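Local coordinates for Lon211 (Mycobacterium tuberculosis, PDB 6VBK), which probably serves as the N-terminal, substrate-recognising part of an ATP-dependent Lon protease, helping to select the proteins that the full enzyme degrades, at residues V69-N73 with G74-D78; T192-V195 with V196-L199. One frame throughout, in Å; residues are numbered along the deposited sequence.

Contact 1: residues V69-N73 with G74-D78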
loop_
_atom_site.group_PDB
_atom_site.type_symbol
_atom_site.label_atom_id
_atom_site.label_comp_id
_atom_site.label_asym_id
_atom_site.label_seq_id
_atom_site.Cartn_x
_atom_site.Cartn_y
_atom_site.Cartn_z
ATOM N N VAL B 69 17.575 3.619 -9.205
ATOM C CA VAL B 69 17.753 4.627 -8.169
ATOM C C VAL B 69 19.074 5.349 -8.411
ATOM O O VAL B 69 20.129 4.707 -8.457
ATOM C CB VAL B 69 17.730 4.015 -6.759
ATOM C CG1 VAL B 69 17.728 5.115 -5.707
ATOM C CG2 VAL B 69 16.530 3.099 -6.597
ATOM N N PRO B 70 19.106 6.790 -8.559
ATOM C CA PRO B 70 20.249 8.021 -8.785
ATOM C C PRO B 70 21.100 8.029 -7.511
ATOM O O PRO B 70 20.650 8.585 -6.531
ATOM C CB PRO B 70 19.434 9.300 -8.974
ATOM C CG PRO B 70 18.094 8.783 -9.399
ATOM C CD PRO B 70 17.871 7.578 -8.510
ATOM N N ARG B 71 22.252 7.352 -7.527
ATOM C CA ARG B 71 23.119 7.330 -6.319
ATOM C C ARG B 71 24.539 7.789 -6.660
ATOM O O ARG B 71 25.174 7.147 -7.514
ATOM C CB ARG B 71 23.198 5.911 -5.746
ATOM C CG ARG B 71 24.255 5.747 -4.665
ATOM C CD ARG B 71 24.582 4.303 -4.339
ATOM N NE ARG B 71 25.542 3.696 -5.250
ATOM C CZ ARG B 71 25.883 2.414 -5.229
ATOM N NH1 ARG B 71 26.765 1.946 -6.094
ATOM N NH2 ARG B 71 25.339 1.603 -4.341
ATOM N N LEU B 72 25.024 8.838 -5.990
ATOM C CA LEU B 72 26.426 9.298 -6.184
ATOM C C LEU B 72 27.110 9.290 -4.813
ATOM O O LEU B 72 26.682 10.067 -3.937
ATOM C CB LEU B 72 26.430 10.701 -6.802
ATOM C CG LEU B 72 26.050 11.846 -5.865
ATOM C CD1 LEU B 72 26.270 13.192 -6.538
ATOM C CD2 LEU B 72 24.610 11.713 -5.397
ATOM N N ASN B 73 28.135 8.450 -4.640
ATOM C CA ASN B 73 28.836 8.352 -3.331
ATOM C C ASN B 73 27.808 8.111 -2.216
ATOM O O ASN B 73 27.847 8.855 -1.218
ATOM C CB ASN B 73 29.736 9.561 -3.058
ATOM C CG ASN B 73 30.872 9.689 -4.049
ATOM O OD1 ASN B 73 30.650 9.695 -5.257
ATOM N ND2 ASN B 73 32.092 9.801 -3.549
ATOM N N GLY B 74 26.903 7.139 -2.396
ATOM C CA GLY B 74 25.870 6.844 -1.384
ATOM C C GLY B 74 24.698 7.806 -1.470
ATOM O O GLY B 74 24.539 8.448 -2.523
ATOM N N ARG B 75 23.910 7.912 -0.397
ATOM C CA ARG B 75 22.746 8.839 -0.369
ATOM C C ARG B 75 21.797 8.583 -1.550
ATOM O O ARG B 75 21.570 9.512 -2.343
ATOM C CB ARG B 75 23.201 10.298 -0.256
ATOM C CG ARG B 75 23.822 10.662 1.087
ATOM C CD ARG B 75 23.989 12.153 1.322
ATOM N NE ARG B 75 24.895 12.806 0.381
ATOM C CZ ARG B 75 26.214 12.879 0.529
ATOM N NH1 ARG B 75 26.955 13.483 -0.386
ATOM N NH2 ARG B 75 26.788 12.348 1.594
ATOM N N TYR B 76 21.283 7.352 -1.665
ATOM C CA TYR B 76 20.280 6.964 -2.697
ATOM C C TYR B 76 19.093 7.938 -2.666
ATOM O O TYR B 76 18.617 8.283 -1.563
ATOM C CB TYR B 76 19.702 5.588 -2.362
ATOM C CG TYR B 76 20.600 4.406 -2.624
ATOM C CD1 TYR B 76 21.654 4.104 -1.780
ATOM C CD2 TYR B 76 20.373 3.567 -3.700
ATOM C CE1 TYR B 76 22.471 3.010 -2.010
ATOM C CE2 TYR B 76 21.179 2.468 -3.945
ATOM C CZ TYR B 76 22.232 2.186 -3.096
ATOM O OH TYR B 76 23.029 1.105 -3.333
ATOM N N ALA B 77 18.506 8.240 -3.830
ATOM C CA ALA B 77 17.417 9.205 -3.880
ATOM C C ALA B 77 16.166 8.636 -3.216
ATOM O O ALA B 77 15.970 7.422 -3.128
ATOM C CB ALA B 77 17.111 9.602 -5.324
ATOM N N ASP B 78 15.309 9.541 -2.736
ATOM C CA ASP B 78 14.066 9.130 -2.092
ATOM C C ASP B 78 13.047 8.574 -3.077
ATOM O O ASP B 78 12.064 7.959 -2.645
ATOM C CB ASP B 78 13.462 10.310 -1.325
ATOM C CG ASP B 78 13.306 11.548 -2.185
ATOM O OD1 ASP B 78 14.321 12.235 -2.428
ATOM O OD2 ASP B 78 12.173 11.830 -2.630
#
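Arg71 and Tyr76 are brought together by two different first torsions: CG of Arg71 stands opposite its own backbone N (chi1 170°), whereas the tyrosine ring swings to the side of its backbone N (chi1 -74°). The two side chains then run alongside each other in the same direction. With chi2 of Arg71 extended as well, CD comes to lie over one face of the phenol, 3.6 Å from the ring centroid, a CH-pi contact displaced toward the rim. A bend at chi3 then turns NE and the guanidinium toward the hydroxyl; the guanidinium stands steeply to the ring, the planes 78° apart, and NH2 meets Tyr76 OH at 2.6 Å. That bond is short but badly angled, and so weak; the stronger partner of the arginine is Glu39, which forms a salt bridge with NH1 and probably helps to hold the guanidinium beside the phenol. Val69 approaches the same ring from its edge, CG1 lying in the ring plane 3.7 Å from Tyr76 CD2, and Val16 of strand 9-19 also touches the tyrosine. Nearer the backbone, Pro70 CD packs on Ala77 CB at 3.9 Å, and both residues also rest on Ile187 of helix 183-191. The main chains are joined here by a weak bond from Ala77 N to Pro70 O, 3.5 Å long. At the turn Gly74 has a positive phi, which glycine accommodates readily. The whole is the connection of a beta-hairpin, joining antiparallel strands 65-70 and 79-88 in the mixed sheet of the Lon substrate-binding domain.

Contact 2: residues T192-V195 with V196-L199; sequences TVDV and VERL
Asp194 OD2 accepts Glu197 N at 3.0 Å, approached from the anti side and well out of the carboxylate plane, which makes Asp194 the N-cap of the helix that follows. Its CG lies anti to the backbone N (chi1 -176°), and this sends the carboxylate forward to the first turn, where OD2 also lies against Val196 CB.

On the loop side, Thr192 O receives NH1 of Arg198 at 3.2 Å in an almost straight bond, 176° at the hydrogen. The donor lies in the carbonyl plane on a lone pair, and the oxygen in turn lies within the guanidinium plane. Val193 O comes to 2.9 Å from the same NH1. The arginine chain slides past Thr192 in the opposite direction: CG, set beside its own backbone N (chi1 -69°), passes close to Thr192 OG1, and a bend at chi3 then turns NE and the guanidinium, one face of which has CA of Val195 over it. NH2 is held outside the turn by Ser169, which helps fix the rotation of the group.

Farther along, Leu199 N donates to Val195 O at 3.1 Å, a nearly linear helical bond, and the side chains of these two residues run the same way, Val195 CG2 touching Leu199 CD1 at 4.0 Å. That pair packs against Pro168 of helix 168-173, while Val196 and Leu199 lean on Leu138 of helix 133-153.

Glu197 OE1 lies 4.0 Å from Asp194 OD2, an acid pair whose mutual repulsion is probably eased by the positive end of the helix dipole. Taken together, a carboxylate takes up an N-H of the first helical turn while a guanidinium collects carbonyl oxygen from the preceding loop, so side chains of both charges satisfy backbone groups where one helix gives way to the next.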
loop_
_atom_site.group_PDB
_atom_site.type_symbol
_atom_site.label_atom_id
_atom_site.label_comp_id
_atom_site.label_asym_id
_atom_site.label_seq_id
_atom_site.Cartn_x
_atom_site.Cartn_y
_atom_site.Cartn_z
ATOM N N THR B 192 10.001 15.575 -8.007
ATOM C CA THR B 192 8.669 16.240 -7.933
ATOM C C THR B 192 7.617 15.519 -8.782
ATOM O O THR B 192 7.694 15.599 -10.018
ATOM C CB THR B 192 8.785 17.735 -8.257
ATOM O OG1 THR B 192 9.328 17.895 -9.567
ATOM C CG2 THR B 192 9.616 18.487 -7.241
ATOM N N VAL B 193 6.652 14.879 -8.113
ATOM C CA VAL B 193 5.545 14.122 -8.771
ATOM C C VAL B 193 4.619 15.061 -9.558
ATOM O O VAL B 193 4.262 14.705 -10.693
ATOM C CB VAL B 193 4.763 13.271 -7.750
ATOM C CG1 VAL B 193 5.578 12.079 -7.278
ATOM C CG2 VAL B 193 4.285 14.087 -6.560
ATOM N N ASP B 194 4.278 16.227 -8.997
ATOM C CA ASP B 194 3.345 17.172 -9.670
ATOM C C ASP B 194 3.929 17.592 -11.020
ATOM O O ASP B 194 5.086 18.044 -11.044
ATOM C CB ASP B 194 3.034 18.389 -8.797
ATOM C CG ASP B 194 2.005 19.312 -9.424
ATOM O OD1 ASP B 194 0.846 18.884 -9.570
ATOM O OD2 ASP B 194 2.375 20.442 -9.780
ATOM N N VAL B 195 3.138 17.479 -12.091
ATOM C CA VAL B 195 3.629 17.841 -13.416
ATOM C C VAL B 195 3.770 19.353 -13.558
ATOM O O VAL B 195 4.655 19.834 -14.276
ATOM C CB VAL B 195 2.710 17.245 -14.503
ATOM C CG1 VAL B 195 1.292 17.784 -14.371
ATOM C CG2 VAL B 195 3.268 17.523 -15.893
ATOM N N VAL B 196 2.919 20.126 -12.877
ATOM C CA VAL B 196 3.015 21.582 -12.954
ATOM C C VAL B 196 4.350 22.058 -12.396
ATOM O O VAL B 196 5.004 22.934 -12.973
ATOM C CB VAL B 196 1.824 22.239 -12.230
ATOM C CG1 VAL B 196 2.165 23.662 -11.815
ATOM C CG2 VAL B 196 0.594 22.230 -13.124
ATOM N N GLU B 197 4.782 21.475 -11.275
ATOM C CA GLU B 197 6.056 21.866 -10.681
ATOM C C GLU B 197 7.230 21.518 -11.588
ATOM O O GLU B 197 8.144 22.330 -11.766
ATOM C CB GLU B 197 6.225 21.199 -9.317
ATOM C CG GLU B 197 5.296 21.711 -8.232
ATOM C CD GLU B 197 5.472 20.960 -6.927
ATOM O OE1 GLU B 197 5.024 19.797 -6.842
ATOM O OE2 GLU B 197 6.072 21.526 -5.990
ATOM N N ARG B 198 7.224 20.316 -12.171
ATOM C CA ARG B 198 8.350 19.885 -12.996
ATOM C C ARG B 198 8.516 20.779 -14.219
ATOM O O ARG B 198 9.619 21.258 -14.507
ATOM C CB ARG B 198 8.168 18.430 -13.424
ATOM C CG ARG B 198 8.281 17.428 -12.294
ATOM C CD ARG B 198 8.766 16.091 -12.820
ATOM N NE ARG B 198 8.005 15.645 -13.982
ATOM C CZ ARG B 198 6.867 14.967 -13.911
ATOM N NH1 ARG B 198 6.351 14.654 -12.730
ATOM N NH2 ARG B 198 6.243 14.599 -15.021
ATOM N N LEU B 199 7.430 20.999 -14.963
ATOM C CA LEU B 199 7.488 21.899 -16.111
ATOM C C LEU B 199 7.961 23.282 -15.687
ATOM O O LEU B 199 8.863 23.860 -16.301
ATOM C CB LEU B 199 6.119 21.975 -16.790
ATOM C CG LEU B 199 5.696 20.745 -17.596
ATOM C CD1 LEU B 199 4.214 20.800 -17.917
ATOM C CD2 LEU B 199 6.516 20.646 -18.873
#

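Overall arrangement
Contact 1 precedes contact 2 along the chain, and both belong to the Lon substrate-binding domain. Their centres lie 21 Å apart and their nearest atoms about 7 Å, without touching. Residues 69-78 turn between strands 65-70 and 79-88 of the mixed sheet; residues 192-199 form the junction between helices 183-191 and 195-207 in the helical part. Helix 183-191 is the element that relates them: side chains of contact 1 rest on it, and the loop of contact 2 begins where it ends. That helix is thus one link between the sheet and the helical part of the N domain, touched by the hairpin turn at one contact and ending at the other.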